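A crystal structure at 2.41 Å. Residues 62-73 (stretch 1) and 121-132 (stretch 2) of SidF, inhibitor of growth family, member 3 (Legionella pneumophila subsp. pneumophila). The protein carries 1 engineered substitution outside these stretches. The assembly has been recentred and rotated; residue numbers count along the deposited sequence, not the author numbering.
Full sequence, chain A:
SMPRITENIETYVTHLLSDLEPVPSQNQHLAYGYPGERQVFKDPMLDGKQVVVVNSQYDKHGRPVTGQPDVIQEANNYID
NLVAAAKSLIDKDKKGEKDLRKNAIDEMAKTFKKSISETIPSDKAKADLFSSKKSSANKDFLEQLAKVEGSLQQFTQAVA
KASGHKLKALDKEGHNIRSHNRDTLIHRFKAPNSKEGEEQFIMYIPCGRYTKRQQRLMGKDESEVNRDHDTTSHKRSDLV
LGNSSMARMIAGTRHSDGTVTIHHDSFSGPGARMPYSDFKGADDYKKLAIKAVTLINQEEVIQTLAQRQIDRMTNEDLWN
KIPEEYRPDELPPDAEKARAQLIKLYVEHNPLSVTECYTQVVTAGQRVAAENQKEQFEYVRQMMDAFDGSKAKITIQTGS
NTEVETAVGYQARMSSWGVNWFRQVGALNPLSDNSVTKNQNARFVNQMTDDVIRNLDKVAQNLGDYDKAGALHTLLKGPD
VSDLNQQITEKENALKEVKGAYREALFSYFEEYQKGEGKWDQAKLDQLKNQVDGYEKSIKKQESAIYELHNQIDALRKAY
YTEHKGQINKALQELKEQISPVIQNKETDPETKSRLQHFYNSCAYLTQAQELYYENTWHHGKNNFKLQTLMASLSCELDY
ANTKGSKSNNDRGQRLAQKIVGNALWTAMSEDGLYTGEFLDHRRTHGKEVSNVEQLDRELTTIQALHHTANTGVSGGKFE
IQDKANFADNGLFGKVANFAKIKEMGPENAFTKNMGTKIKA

Stretch 1 62-73: GRPVTGQPDVIQ
Stretch 2 (121-132) PSDKAKADLFSS

The two stretches run antiparallel through their middles and bury 663 Å² between them, counting both sides. Stretch 1 is loop until a helix begins at Val71; stretch 2 has no regular helix or strand. The register is fixed by a single bridge between Asp70 and Lys126, whose CA atoms lie 4.4 Å apart, with Pro69 beside Ala127 and Val71 beside Ala125, each pair 5.4 Å between CA atoms.

Two nearly straight backbone hydrogen bonds make the bridge: Ala127 N gives to Pro69 O at 2.9 Å and Val71 N gives to Ala125 O at 3.0 Å. Both carbonyls also receive a CA-H...O contact, Lys126 CA to Pro69 O at 3.4 Å and Asp70 CA to Ala125 O at 3.5 Å. Pro69 has no amide hydrogen to donate, yet its carbonyl serves fully. Extended angles suit the bridge, phi/psi -133/116 at Asp70 and -107/142 at Lys126. Asp70, chi1 t, also caps the helix, its OD1 accepting a weak bond from Gln73 N at 3.5 Å. On stretch 2, Lys124 N reaches Pro121 O at 3.1 Å in the turn that leads into Ala125.

Beyond the bridge, side chains satisfy the backbone. Gln68 CA-to-CB points sideways, but chi1 of -144° and chi2 p bring its end closer, so that OE1 accepts from Leu129 N at 2.8 Å and 173°. Asp128 begins by pointing away; with chi1 t its carboxylate returns, and OD1 accepts from Phe130 N at 3.0 Å while OD2 forms a salt bridge with Arg63 NH1, also at 3.0 Å. Arg63 is long enough to reach this carboxylate with chi1 and chi2 t and chi3 m. The same NH1 gives a weak hydrogen bond to Phe130 O at 3.0 Å, pairing charge with a carbonyl as well as a carboxylate.

Apolar contacts fill the remaining space. Phe130, chi1 m, points toward stretch 1 and places CE2 3.6 Å from Pro64 CG. The Pro69 ring, C-gamma exo, packs CG 3.8 Å from Ala127 CB and CD 3.8 Å from Leu129 CG. Ala125, buried and pointing toward stretch 1, sets its CB 4.0 Å from Ile72 CD1 and 4.2 Å from Val71 CG2; its small methyl suits the close approach of the backbones here. Gly67, phi/psi 71/27, adopts a positive phi that favours glycine, and its O lies 3.7 Å from Leu129 CD1. Lys126, by contrast, leads its amine away from the contact, leaving its charge exposed.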

# COMPACT_ATOMS: atom_id res chain seq x y z
N GLY A 62 25.57 10.43 -15.08
CA GLY A 62 24.17 10.68 -14.79
C GLY A 62 23.51 9.36 -14.36
O GLY A 62 22.32 9.28 -14.24
N ARG A 63 24.29 8.31 -14.13
CA ARG A 63 23.72 7.07 -13.57
C ARG A 63 23.79 7.21 -12.02
O ARG A 63 24.69 7.84 -11.48
CB ARG A 63 24.44 5.81 -14.17
CG ARG A 63 24.15 4.45 -13.46
CD ARG A 63 24.84 3.23 -14.11
NE ARG A 63 24.74 3.36 -15.58
CZ ARG A 63 24.18 2.48 -16.38
NH1 ARG A 63 23.72 1.30 -15.94
NH2 ARG A 63 24.12 2.75 -17.66
N PRO A 64 22.76 6.74 -11.32
CA PRO A 64 22.67 6.86 -9.85
C PRO A 64 23.69 6.05 -9.06
O PRO A 64 23.90 4.89 -9.33
CB PRO A 64 21.29 6.21 -9.50
CG PRO A 64 20.51 6.20 -10.77
CD PRO A 64 21.47 6.35 -11.94
N VAL A 65 24.16 6.61 -7.96
CA VAL A 65 25.12 5.93 -7.15
C VAL A 65 24.47 5.65 -5.81
O VAL A 65 24.95 4.84 -5.01
CB VAL A 65 26.36 6.85 -7.09
CG1 VAL A 65 26.99 6.92 -5.71
CG2 VAL A 65 27.31 6.51 -8.27
N THR A 66 23.33 6.30 -5.56
CA THR A 66 22.55 5.98 -4.40
C THR A 66 21.55 4.90 -4.78
O THR A 66 21.25 4.68 -5.99
CB THR A 66 21.79 7.23 -3.92
OG1 THR A 66 21.10 7.83 -5.02
CG2 THR A 66 22.77 8.31 -3.36
N GLY A 67 20.99 4.23 -3.79
CA GLY A 67 19.97 3.23 -4.10
C GLY A 67 20.60 1.99 -4.78
O GLY A 67 19.94 1.25 -5.51
N GLN A 68 21.87 1.75 -4.50
CA GLN A 68 22.58 0.71 -5.19
C GLN A 68 22.94 -0.37 -4.19
O GLN A 68 23.44 -0.06 -3.14
CB GLN A 68 23.80 1.39 -5.80
CG GLN A 68 24.17 0.83 -7.14
CD GLN A 68 23.22 1.19 -8.28
OE1 GLN A 68 22.78 0.35 -9.00
NE2 GLN A 68 23.01 2.43 -8.49
N PRO A 69 22.66 -1.68 -4.46
CA PRO A 69 22.99 -2.66 -3.35
C PRO A 69 24.45 -2.79 -3.12
O PRO A 69 25.24 -2.82 -4.08
CB PRO A 69 22.54 -3.99 -3.86
CG PRO A 69 21.67 -3.67 -5.03
CD PRO A 69 22.04 -2.35 -5.60
N ASP A 70 24.81 -2.90 -1.86
CA ASP A 70 26.19 -3.12 -1.52
C ASP A 70 26.25 -4.27 -0.50
O ASP A 70 25.72 -4.11 0.61
CB ASP A 70 26.73 -1.83 -0.91
CG ASP A 70 28.21 -1.96 -0.46
OD1 ASP A 70 28.62 -3.08 -0.04
OD2 ASP A 70 28.96 -0.97 -0.52
N VAL A 71 26.88 -5.41 -0.82
CA VAL A 71 26.74 -6.58 0.11
C VAL A 71 27.42 -6.44 1.47
O VAL A 71 26.94 -6.92 2.49
CB VAL A 71 27.04 -7.96 -0.50
CG1 VAL A 71 26.06 -8.27 -1.59
CG2 VAL A 71 28.44 -8.05 -1.03
N ILE A 72 28.53 -5.73 1.50
CA ILE A 72 29.07 -5.33 2.82
C ILE A 72 28.08 -4.60 3.74
O ILE A 72 27.91 -5.00 4.90
CB ILE A 72 30.35 -4.54 2.69
CG1 ILE A 72 31.34 -5.43 1.93
CG2 ILE A 72 30.93 -4.24 4.10
CD1 ILE A 72 32.64 -4.69 1.60
N GLN A 73 27.44 -3.56 3.22
CA GLN A 73 26.46 -2.81 3.98
C GLN A 73 25.30 -3.69 4.41
O GLN A 73 24.90 -3.60 5.55
CB GLN A 73 25.96 -1.57 3.24
CG GLN A 73 27.06 -0.61 2.88
CD GLN A 73 27.73 -0.07 4.11
OE1 GLN A 73 27.05 0.45 5.02
NE2 GLN A 73 29.06 -0.21 4.18
N PRO A 121 36.29 -7.72 -1.60
CA PRO A 121 36.84 -6.41 -2.07
C PRO A 121 35.72 -5.45 -2.34
O PRO A 121 34.70 -5.85 -2.88
CB PRO A 121 37.61 -6.76 -3.36
CG PRO A 121 37.14 -8.16 -3.75
CD PRO A 121 36.72 -8.85 -2.47
N SER A 122 35.93 -4.21 -1.93
CA SER A 122 34.97 -3.13 -1.96
C SER A 122 34.30 -2.92 -3.30
O SER A 122 33.10 -2.68 -3.37
CB SER A 122 35.66 -1.86 -1.54
OG SER A 122 35.48 -1.73 -0.15
N ASP A 123 35.08 -3.05 -4.36
CA ASP A 123 34.60 -2.73 -5.67
C ASP A 123 33.93 -3.91 -6.34
O ASP A 123 33.25 -3.71 -7.34
CB ASP A 123 35.73 -2.16 -6.54
CG ASP A 123 35.86 -0.63 -6.38
OD1 ASP A 123 34.81 0.06 -6.18
OD2 ASP A 123 37.00 -0.13 -6.43
N LYS A 124 34.05 -5.12 -5.81
CA LYS A 124 33.18 -6.14 -6.32
C LYS A 124 31.92 -6.23 -5.45
O LYS A 124 31.02 -6.99 -5.74
CB LYS A 124 33.85 -7.48 -6.45
CG LYS A 124 35.11 -7.56 -7.31
CD LYS A 124 35.62 -9.01 -7.20
CE LYS A 124 36.96 -9.28 -7.88
NZ LYS A 124 36.87 -8.95 -9.33
N ALA A 125 31.85 -5.45 -4.39
CA ALA A 125 30.74 -5.58 -3.45
C ALA A 125 29.48 -4.90 -3.94
O ALA A 125 28.44 -5.10 -3.38
CB ALA A 125 31.13 -5.00 -2.10
N LYS A 126 29.58 -4.07 -4.96
CA LYS A 126 28.43 -3.21 -5.29
C LYS A 126 27.76 -3.71 -6.54
O LYS A 126 28.43 -4.15 -7.46
CB LYS A 126 28.80 -1.72 -5.44
CG LYS A 126 29.54 -1.13 -4.24
CD LYS A 126 29.65 0.40 -4.36
CE LYS A 126 31.09 0.86 -4.16
NZ LYS A 126 31.42 2.22 -4.73
N ALA A 127 26.44 -3.64 -6.58
CA ALA A 127 25.72 -4.05 -7.77
C ALA A 127 25.43 -2.81 -8.56
O ALA A 127 25.49 -1.72 -8.03
CB ALA A 127 24.43 -4.75 -7.41
N ASP A 128 25.13 -2.98 -9.85
CA ASP A 128 24.52 -1.94 -10.64
C ASP A 128 23.16 -2.48 -11.11
O ASP A 128 23.08 -3.48 -11.86
CB ASP A 128 25.38 -1.56 -11.81
CG ASP A 128 24.68 -0.50 -12.74
OD1 ASP A 128 23.66 0.16 -12.33
OD2 ASP A 128 25.16 -0.32 -13.90
N LEU A 129 22.11 -1.85 -10.62
CA LEU A 129 20.72 -2.23 -10.88
C LEU A 129 20.28 -1.89 -12.30
O LEU A 129 19.26 -2.43 -12.76
CB LEU A 129 19.77 -1.45 -9.99
CG LEU A 129 19.59 -1.89 -8.53
CD1 LEU A 129 18.42 -1.14 -7.93
CD2 LEU A 129 19.40 -3.37 -8.32
N PHE A 130 21.04 -1.06 -13.02
CA PHE A 130 20.45 -0.50 -14.24
C PHE A 130 21.22 -0.96 -15.41
O PHE A 130 21.24 -0.36 -16.41
CB PHE A 130 20.45 1.00 -14.18
CG PHE A 130 19.74 1.50 -12.97
CD1 PHE A 130 18.38 1.13 -12.75
CD2 PHE A 130 20.42 2.26 -12.00
CE1 PHE A 130 17.72 1.54 -11.60
CE2 PHE A 130 19.76 2.66 -10.85
CZ PHE A 130 18.40 2.31 -10.67
N SER A 131 21.77 -2.12 -15.24
CA SER A 131 22.59 -2.76 -16.18
C SER A 131 22.21 -4.23 -16.14
O SER A 131 21.58 -4.72 -15.16
CB SER A 131 23.99 -2.70 -15.50
OG SER A 131 24.85 -2.80 -16.51
N SER A 132 22.76 -5.01 -17.04
CA SER A 132 22.46 -6.44 -17.02
C SER A 132 23.00 -7.25 -15.83
O SER A 132 24.16 -7.09 -15.43
CB SER A 132 22.88 -7.06 -18.34
OG SER A 132 23.07 -8.42 -18.11